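Local coordinates for cytolethal distending toxin protein C (Haemophilus ducreyi, PDB 1SR4) that is a ricin-like lectin subunit of a tripartite genotoxin, probably binding carbohydrate and helping to deliver the DNase I-like CdtB subunit to host cells, at residues Pro17-Leu22 and Thr44-Ile49; Gly63-Phe68 and Thr93-Ile98; Cys76-Leu80 and Asp123-Glu127. All coordinates share one frame; numbering follows the deposited sequence.

Contact 1. Residues Pro17-Leu22 and Thr44-Ile49; sequences PPRISL and THWELI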
# COMPACT_ATOMS: atom_id res chain seq x y z
N PRO C 17 6.32 -1.91 -15.64
CA PRO C 17 6.80 -1.28 -14.40
C PRO C 17 5.93 -0.11 -13.93
O PRO C 17 5.34 0.61 -14.74
CB PRO C 17 8.21 -0.83 -14.78
CG PRO C 17 8.63 -1.84 -15.84
CD PRO C 17 7.37 -1.89 -16.68
N PRO C 18 5.83 0.09 -12.61
CA PRO C 18 5.03 1.18 -12.06
C PRO C 18 5.65 2.55 -12.36
O PRO C 18 6.88 2.69 -12.42
CB PRO C 18 4.99 0.88 -10.56
CG PRO C 18 6.28 0.20 -10.33
CD PRO C 18 6.45 -0.69 -11.53
N ARG C 19 4.79 3.55 -12.53
CA ARG C 19 5.21 4.91 -12.81
C ARG C 19 5.26 5.69 -11.49
O ARG C 19 4.36 5.55 -10.67
CB ARG C 19 4.20 5.58 -13.75
CG ARG C 19 4.65 6.91 -14.30
CD ARG C 19 5.67 6.70 -15.40
NE ARG C 19 5.08 6.01 -16.55
CZ ARG C 19 4.37 6.61 -17.50
NH1 ARG C 19 4.16 7.93 -17.45
NH2 ARG C 19 3.88 5.90 -18.51
N ILE C 20 6.30 6.49 -11.28
CA ILE C 20 6.41 7.27 -10.04
C ILE C 20 7.07 8.62 -10.30
O ILE C 20 7.57 8.89 -11.41
CB ILE C 20 7.35 6.58 -9.02
CG1 ILE C 20 8.78 6.62 -9.58
CG2 ILE C 20 6.91 5.13 -8.75
CD1 ILE C 20 9.88 6.23 -8.60
N SER C 21 7.04 9.47 -9.28
CA SER C 21 7.79 10.71 -9.31
C SER C 21 8.61 10.51 -8.03
O SER C 21 8.10 9.97 -7.05
CB SER C 21 6.92 11.97 -9.23
OG SER C 21 6.59 12.43 -10.53
N LEU C 22 9.88 10.90 -8.06
CA LEU C 22 10.77 10.76 -6.92
C LEU C 22 10.99 12.15 -6.35
O LEU C 22 11.54 13.01 -7.03
CB LEU C 22 12.09 10.16 -7.40
CG LEU C 22 13.19 9.82 -6.39
CD1 LEU C 22 12.67 8.84 -5.34
CD2 LEU C 22 14.37 9.20 -7.15
N THR C 44 9.13 14.65 -15.10
CA THR C 44 9.12 14.33 -13.67
C THR C 44 8.78 12.87 -13.40
O THR C 44 8.73 12.44 -12.23
CB THR C 44 8.10 15.19 -12.88
OG1 THR C 44 6.78 14.87 -13.33
CG2 THR C 44 8.36 16.68 -13.09
N HIS C 45 8.57 12.10 -14.47
CA HIS C 45 8.21 10.68 -14.36
C HIS C 45 9.39 9.73 -14.54
O HIS C 45 10.30 9.99 -15.33
CB HIS C 45 7.17 10.28 -15.43
CG HIS C 45 5.82 10.90 -15.23
ND1 HIS C 45 4.67 10.30 -15.70
CD2 HIS C 45 5.43 12.06 -14.64
CE1 HIS C 45 3.63 11.07 -15.42
NE2 HIS C 45 4.07 12.14 -14.78
N TRP C 46 9.32 8.61 -13.82
CA TRP C 46 10.30 7.54 -13.88
C TRP C 46 9.55 6.23 -13.76
O TRP C 46 8.49 6.17 -13.13
CB TRP C 46 11.29 7.60 -12.72
CG TRP C 46 12.05 8.87 -12.62
CD1 TRP C 46 11.73 9.96 -11.87
CD2 TRP C 46 13.27 9.19 -13.30
NE1 TRP C 46 12.68 10.94 -12.04
CE2 TRP C 46 13.64 10.49 -12.91
CE3 TRP C 46 14.08 8.50 -14.20
CZ2 TRP C 46 14.79 11.12 -13.39
CZ3 TRP C 46 15.22 9.11 -14.67
CH2 TRP C 46 15.57 10.41 -14.26
N GLU C 47 10.12 5.19 -14.37
CA GLU C 47 9.57 3.85 -14.27
C GLU C 47 10.48 3.18 -13.25
O GLU C 47 11.71 3.27 -13.36
CB GLU C 47 9.65 3.12 -15.61
CG GLU C 47 8.81 3.81 -16.69
CD GLU C 47 8.98 3.18 -18.05
OE1 GLU C 47 10.02 2.51 -18.28
OE2 GLU C 47 8.09 3.36 -18.90
N LEU C 48 9.88 2.52 -12.27
CA LEU C 48 10.67 1.88 -11.24
C LEU C 48 10.91 0.44 -11.64
O LEU C 48 9.97 -0.33 -11.74
CB LEU C 48 9.94 1.94 -9.90
CG LEU C 48 10.70 1.39 -8.68
CD1 LEU C 48 11.88 2.31 -8.37
CD2 LEU C 48 9.76 1.31 -7.46
N ILE C 49 12.17 0.06 -11.88
CA ILE C 49 12.44 -1.32 -12.26
C ILE C 49 13.46 -1.95 -11.31
O ILE C 49 14.40 -1.29 -10.87
CB ILE C 49 12.95 -1.41 -13.73
CG1 ILE C 49 14.27 -0.67 -13.88
CG2 ILE C 49 11.93 -0.78 -14.69
CD1 ILE C 49 15.47 -1.55 -13.63
O HOH W 1 5.56 3.20 -18.04
O HOH W 2 10.37 12.64 -10.09
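R19 and I20 pair with E47 and W46 in an antiparallel beta contact between two neighbouring strands, 19-24 and 46-50, of the six-stranded sheet of this beta-trefoil subunit. I20 and W46 form the hydrogen-bonded pair: I20 N gives its hydrogen to W46 O at 2.9 Å, and W46 N returns one to I20 O at 3.0 Å. R19 and E47 make the adjoining non-hydrogen-bonded pair, and beyond it L48 N reaches P18 O at 3.0 Å in a nearly straight bond, carrying the pairing on to the extended P17-P18 stretch that precedes the strand.

The two faces differ in character. On the face of R19 and E47, the arginine chain leaves with CG anti to the backbone N (chi1 -170°), then bends twice and brings NH1 to ND1 of H45 at 3.0 Å. The bond lies in both flat groups' planes at its ends, although guanidinium and imidazole are turned 51° from each other. NH2 of R19 is joined to OE2 of E47 by a water, while the glutamate's other oxygen makes a salt bridge with K69. On the opposite face I20 CG1 lies 4.1 Å from W46 CB.

At one end S21 OG donates to T44 O at 2.7 Å, coming from above the carbonyl plane, and also meets the backbone N of F150. At the other end P17 CG lies alongside I49 CG2, 3.7 Å away. The prolines also pack on V18 of the CdtB chain, so this edge of the strand pair contributes to the subunit interface.

Accepting at ND1 from R19 while NE2 bonds to F150 O implies that H45 is probably a neutral tautomer with its proton on NE2.

Contact 2. Residues Gly63-Phe68 and Thr93-Ile98; sequences GTLVQF and TVFNLI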
# COMPACT_ATOMS: atom_id res chain seq x y z
N GLY C 63 18.74 -3.67 1.40
CA GLY C 63 17.78 -2.87 0.66
C GLY C 63 17.39 -3.55 -0.65
O GLY C 63 17.74 -4.71 -0.87
N THR C 64 16.68 -2.82 -1.51
CA THR C 64 16.24 -3.36 -2.80
C THR C 64 16.91 -2.61 -3.94
O THR C 64 16.77 -1.40 -4.06
CB THR C 64 14.71 -3.21 -2.96
OG1 THR C 64 14.05 -3.91 -1.91
CG2 THR C 64 14.26 -3.74 -4.33
N LEU C 65 17.62 -3.33 -4.80
CA LEU C 65 18.32 -2.69 -5.91
C LEU C 65 17.36 -2.34 -7.03
O LEU C 65 16.55 -3.17 -7.45
CB LEU C 65 19.45 -3.61 -6.41
CG LEU C 65 20.48 -3.98 -5.33
CD1 LEU C 65 21.63 -4.75 -5.97
CD2 LEU C 65 21.01 -2.73 -4.63
N VAL C 66 17.43 -1.10 -7.50
CA VAL C 66 16.56 -0.63 -8.57
C VAL C 66 17.25 0.35 -9.50
O VAL C 66 18.41 0.72 -9.31
CB VAL C 66 15.30 0.12 -8.02
CG1 VAL C 66 14.54 -0.75 -7.00
CG2 VAL C 66 15.72 1.45 -7.38
N GLN C 67 16.52 0.75 -10.53
CA GLN C 67 16.98 1.76 -11.46
C GLN C 67 15.75 2.63 -11.67
O GLN C 67 14.62 2.14 -11.55
CB GLN C 67 17.42 1.16 -12.79
CG GLN C 67 18.69 0.31 -12.73
CD GLN C 67 19.01 -0.31 -14.08
OE1 GLN C 67 18.19 -1.03 -14.64
NE2 GLN C 67 20.20 -0.01 -14.61
N PHE C 68 15.95 3.90 -11.95
CA PHE C 68 14.85 4.81 -12.23
C PHE C 68 15.00 5.07 -13.73
O PHE C 68 15.94 5.73 -14.16
CB PHE C 68 15.02 6.10 -11.41
CG PHE C 68 15.06 5.86 -9.92
CD1 PHE C 68 13.93 5.44 -9.24
CD2 PHE C 68 16.26 5.98 -9.22
CE1 PHE C 68 13.99 5.14 -7.87
CE2 PHE C 68 16.33 5.68 -7.86
CZ PHE C 68 15.19 5.26 -7.18
N THR C 93 23.86 3.67 -12.51
CA THR C 93 22.40 3.71 -12.56
C THR C 93 21.66 2.85 -11.57
O THR C 93 20.45 3.02 -11.41
CB THR C 93 21.90 3.35 -13.96
OG1 THR C 93 22.29 2.01 -14.28
CG2 THR C 93 22.52 4.29 -15.00
N VAL C 94 22.36 1.92 -10.92
CA VAL C 94 21.69 1.05 -9.97
C VAL C 94 21.73 1.66 -8.57
O VAL C 94 22.80 1.96 -8.03
CB VAL C 94 22.30 -0.35 -9.94
CG1 VAL C 94 21.63 -1.21 -8.86
CG2 VAL C 94 22.12 -1.01 -11.32
N PHE C 95 20.54 1.87 -8.01
CA PHE C 95 20.44 2.45 -6.68
C PHE C 95 19.80 1.45 -5.73
O PHE C 95 19.37 0.38 -6.14
CB PHE C 95 19.70 3.79 -6.75
CG PHE C 95 20.53 4.86 -7.39
CD1 PHE C 95 21.46 5.59 -6.65
CD2 PHE C 95 20.48 5.05 -8.77
CE1 PHE C 95 22.34 6.48 -7.26
CE2 PHE C 95 21.35 5.95 -9.40
CZ PHE C 95 22.29 6.67 -8.64
N ASN C 96 19.73 1.82 -4.46
CA ASN C 96 19.30 0.90 -3.42
C ASN C 96 18.27 1.49 -2.45
O ASN C 96 18.60 2.38 -1.68
CB ASN C 96 20.60 0.50 -2.71
CG ASN C 96 20.42 -0.51 -1.61
OD1 ASN C 96 19.37 -1.14 -1.46
ND2 ASN C 96 21.47 -0.69 -0.81
N LEU C 97 17.04 0.98 -2.48
CA LEU C 97 15.97 1.47 -1.61
C LEU C 97 16.04 0.86 -0.22
O LEU C 97 16.00 -0.35 -0.05
CB LEU C 97 14.58 1.16 -2.22
CG LEU C 97 14.29 1.61 -3.66
CD1 LEU C 97 12.82 1.35 -4.03
CD2 LEU C 97 14.61 3.10 -3.82
N ILE C 98 16.12 1.74 0.78
CA ILE C 98 16.20 1.36 2.19
C ILE C 98 14.88 1.82 2.85
O ILE C 98 14.62 3.01 2.93
CB ILE C 98 17.37 2.13 2.91
CG1 ILE C 98 18.72 1.78 2.27
CG2 ILE C 98 17.34 1.85 4.42
CD1 ILE C 98 19.05 0.27 2.21
O HOH W 3 13.78 -2.26 0.21
O HOH W 4 18.68 4.83 -12.16
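T64 and V66 pair with L97 and F95 in two antiparallel hydrogen-bonded pairs, each closed by two backbone bonds, among them F95 N to V66 O at 2.7 Å, while the short strand axes meet at 128°, well away from exactly antiparallel. Between them L65 and N96 form the non-hydrogen-bonded pair.

On the face of T64, V66, F95 and L97, the apolar side chains pack together. V66 CG2 lies 4.0 Å from L97 CG, and the two side chains cross at about a right angle. Further along, L97 CD2 meets the edge of the F68 ring at CZ, 4.0 Å away, while CE2 of the same ring reaches CB of F95. F68 thus bridges two alternate residues of the partner strand. The F95 ring itself meets F77. At the T64 end a water joins OG1 of T64 to L97 O.

The face of L65 and N96 is mixed. CD2 of L65 lies 3.8 Å from CB of N96, whose amide nitrogen bonds to the carbonyl of R60. A chi1 of -178° swings the asparagine amide beside its own carbonyl carbon and brings OD1 within 3.2 Å of CA of G63, a close approach made at a residue that has no side chain.

At the end of the short helix 90-93, T93 is met by Q67, whose extended chain carries NE2 to OG1 of T93 at 2.9 Å. That nitrogen also bonds to C87 O, and T93 OG1 to D89 O.

The chemistry implies a face apolar around V66, F95 and L97, while the side-chain amide nitrogens of Q67 and N96 are satisfied by backbone carbonyls and, for Q67, the T93 hydroxyl.

Contact 3. Residues Cys76-Leu80 and Asp123-Glu127; sequences CFAFL and DLKLE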
# COMPACT_ATOMS: atom_id res chain seq x y z
N CYS C 76 18.49 6.00 -17.72
CA CYS C 76 18.22 5.87 -16.30
C CYS C 76 18.88 6.98 -15.49
O CYS C 76 19.95 7.49 -15.85
CB CYS C 76 18.72 4.51 -15.80
SG CYS C 76 17.71 3.05 -16.25
N PHE C 77 18.23 7.36 -14.39
CA PHE C 77 18.77 8.39 -13.52
C PHE C 77 20.21 8.08 -13.13
O PHE C 77 20.55 6.93 -12.84
CB PHE C 77 17.92 8.50 -12.25
CG PHE C 77 18.55 9.33 -11.18
CD1 PHE C 77 18.46 10.72 -11.23
CD2 PHE C 77 19.30 8.74 -10.17
CE1 PHE C 77 19.12 11.51 -10.28
CE2 PHE C 77 19.97 9.51 -9.22
CZ PHE C 77 19.88 10.90 -9.27
N ALA C 78 21.06 9.10 -13.10
CA ALA C 78 22.46 8.93 -12.71
C ALA C 78 23.11 10.28 -12.39
O ALA C 78 22.62 11.32 -12.82
CB ALA C 78 23.23 8.22 -13.83
N PHE C 79 24.19 10.27 -11.62
CA PHE C 79 24.92 11.50 -11.30
C PHE C 79 25.95 11.70 -12.42
O PHE C 79 27.16 11.73 -12.18
CB PHE C 79 25.62 11.37 -9.94
CG PHE C 79 24.68 11.45 -8.76
CD1 PHE C 79 24.40 12.68 -8.16
CD2 PHE C 79 24.02 10.31 -8.31
CE1 PHE C 79 23.47 12.77 -7.12
CE2 PHE C 79 23.09 10.38 -7.27
CZ PHE C 79 22.81 11.61 -6.67
N LEU C 80 25.46 11.80 -13.64
CA LEU C 80 26.29 11.99 -14.81
C LEU C 80 25.55 12.89 -15.79
O LEU C 80 24.31 12.93 -15.79
CB LEU C 80 26.56 10.66 -15.51
CG LEU C 80 27.56 9.65 -14.95
CD1 LEU C 80 27.47 8.40 -15.79
CD2 LEU C 80 28.98 10.24 -14.98
N ASP C 123 19.67 20.98 -4.92
CA ASP C 123 20.90 20.40 -4.36
C ASP C 123 20.67 18.89 -4.38
O ASP C 123 19.66 18.40 -3.89
CB ASP C 123 21.10 20.85 -2.90
CG ASP C 123 22.18 20.02 -2.17
OD1 ASP C 123 23.37 20.13 -2.52
OD2 ASP C 123 21.83 19.25 -1.23
N LEU C 124 21.59 18.15 -4.97
CA LEU C 124 21.44 16.71 -5.05
C LEU C 124 22.81 16.09 -5.11
O LEU C 124 23.54 16.29 -6.08
CB LEU C 124 20.64 16.32 -6.30
CG LEU C 124 20.17 14.87 -6.40
CD1 LEU C 124 19.15 14.59 -5.30
CD2 LEU C 124 19.52 14.61 -7.76
N LYS C 125 23.19 15.35 -4.07
CA LYS C 125 24.49 14.73 -4.07
C LYS C 125 24.48 13.35 -3.47
O LYS C 125 23.51 12.95 -2.82
CB LYS C 125 25.50 15.62 -3.35
CG LYS C 125 24.99 16.26 -2.09
CD LYS C 125 25.89 17.44 -1.68
CE LYS C 125 25.96 18.49 -2.78
NZ LYS C 125 26.82 19.66 -2.42
N LEU C 126 25.57 12.63 -3.71
CA LEU C 126 25.76 11.28 -3.23
C LEU C 126 26.92 11.36 -2.24
O LEU C 126 28.08 11.52 -2.64
CB LEU C 126 26.12 10.40 -4.43
CG LEU C 126 26.15 8.88 -4.31
CD1 LEU C 126 24.77 8.34 -4.00
CD2 LEU C 126 26.66 8.32 -5.64
N GLU C 127 26.61 11.26 -0.96
CA GLU C 127 27.65 11.38 0.07
C GLU C 127 27.78 10.20 1.02
O GLU C 127 26.83 9.44 1.24
CB GLU C 127 27.41 12.64 0.89
CG GLU C 127 26.03 12.73 1.52
CD GLU C 127 25.83 14.02 2.32
OE1 GLU C 127 26.57 14.26 3.30
OE2 GLU C 127 24.91 14.80 1.98
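F79 lays one face of its ring over CB of L126, which stands 4.2 Å from the ring centroid and 13° off its normal, a CH-pi contact. The same ring turns its edge to the neighbouring backbone: CE1 comes 3.7 Å from L124 O, close to the ring plane, and 4.0 Å from L124 CG. F79 sits at the centre of an inverse gamma turn, closed by a weak bond from L80 N to A78 O, and its ring projects toward the other segment.

F77 joins from the inner side. With chi1 at 168° its ring presents the CE1 edge to CD2 of L124 at 4.0 Å, the two side chains arriving from opposite directions. L124 is thus touched by both aromatics, at CG by one and at CD2 by the other. No hydrogen bond crosses between the segments. K125 meets CE1 of F79 with its CA; its side chain starts away, and NZ forms a salt bridge with D123 OD1 at 3.5 Å.

I116 on strand 115-117, the hairpin partner of 125-127, touches F79, L124 and L126. Strand 75-77 in turn pairs with 84-86, and the C76-C87 disulfide ties it to the residue just after that strand, while F77 packs on F68 of strand 64-69, so the contact joins two hairpins beside the main sheet.

How the contacts relate
Contacts 1 and 2 are strand pairings of the beta-trefoil's sheet; contact 3 is side-chain packing between two hairpins. Contact 1 closes first along the chain; contacts 2 and 3 follow, and their segments alternate, 63-68, 76-80, 93-98, 123-127. Contacts 1 and 2 lie about 12 Å apart between centres and share the six-stranded sheet, where strands 46-50 and 64-69 are neighbours, joined probably by I49 O to Q67 N at 3.0 Å. Contact 3 lies about 13 Å from contact 2 and 16 Å from contact 1, centre to centre, and belongs to the hairpins at the surface. The aromatic group W46, F68, F77 and F95 connects all three, while CdtB touches contacts 1 and 2 alone.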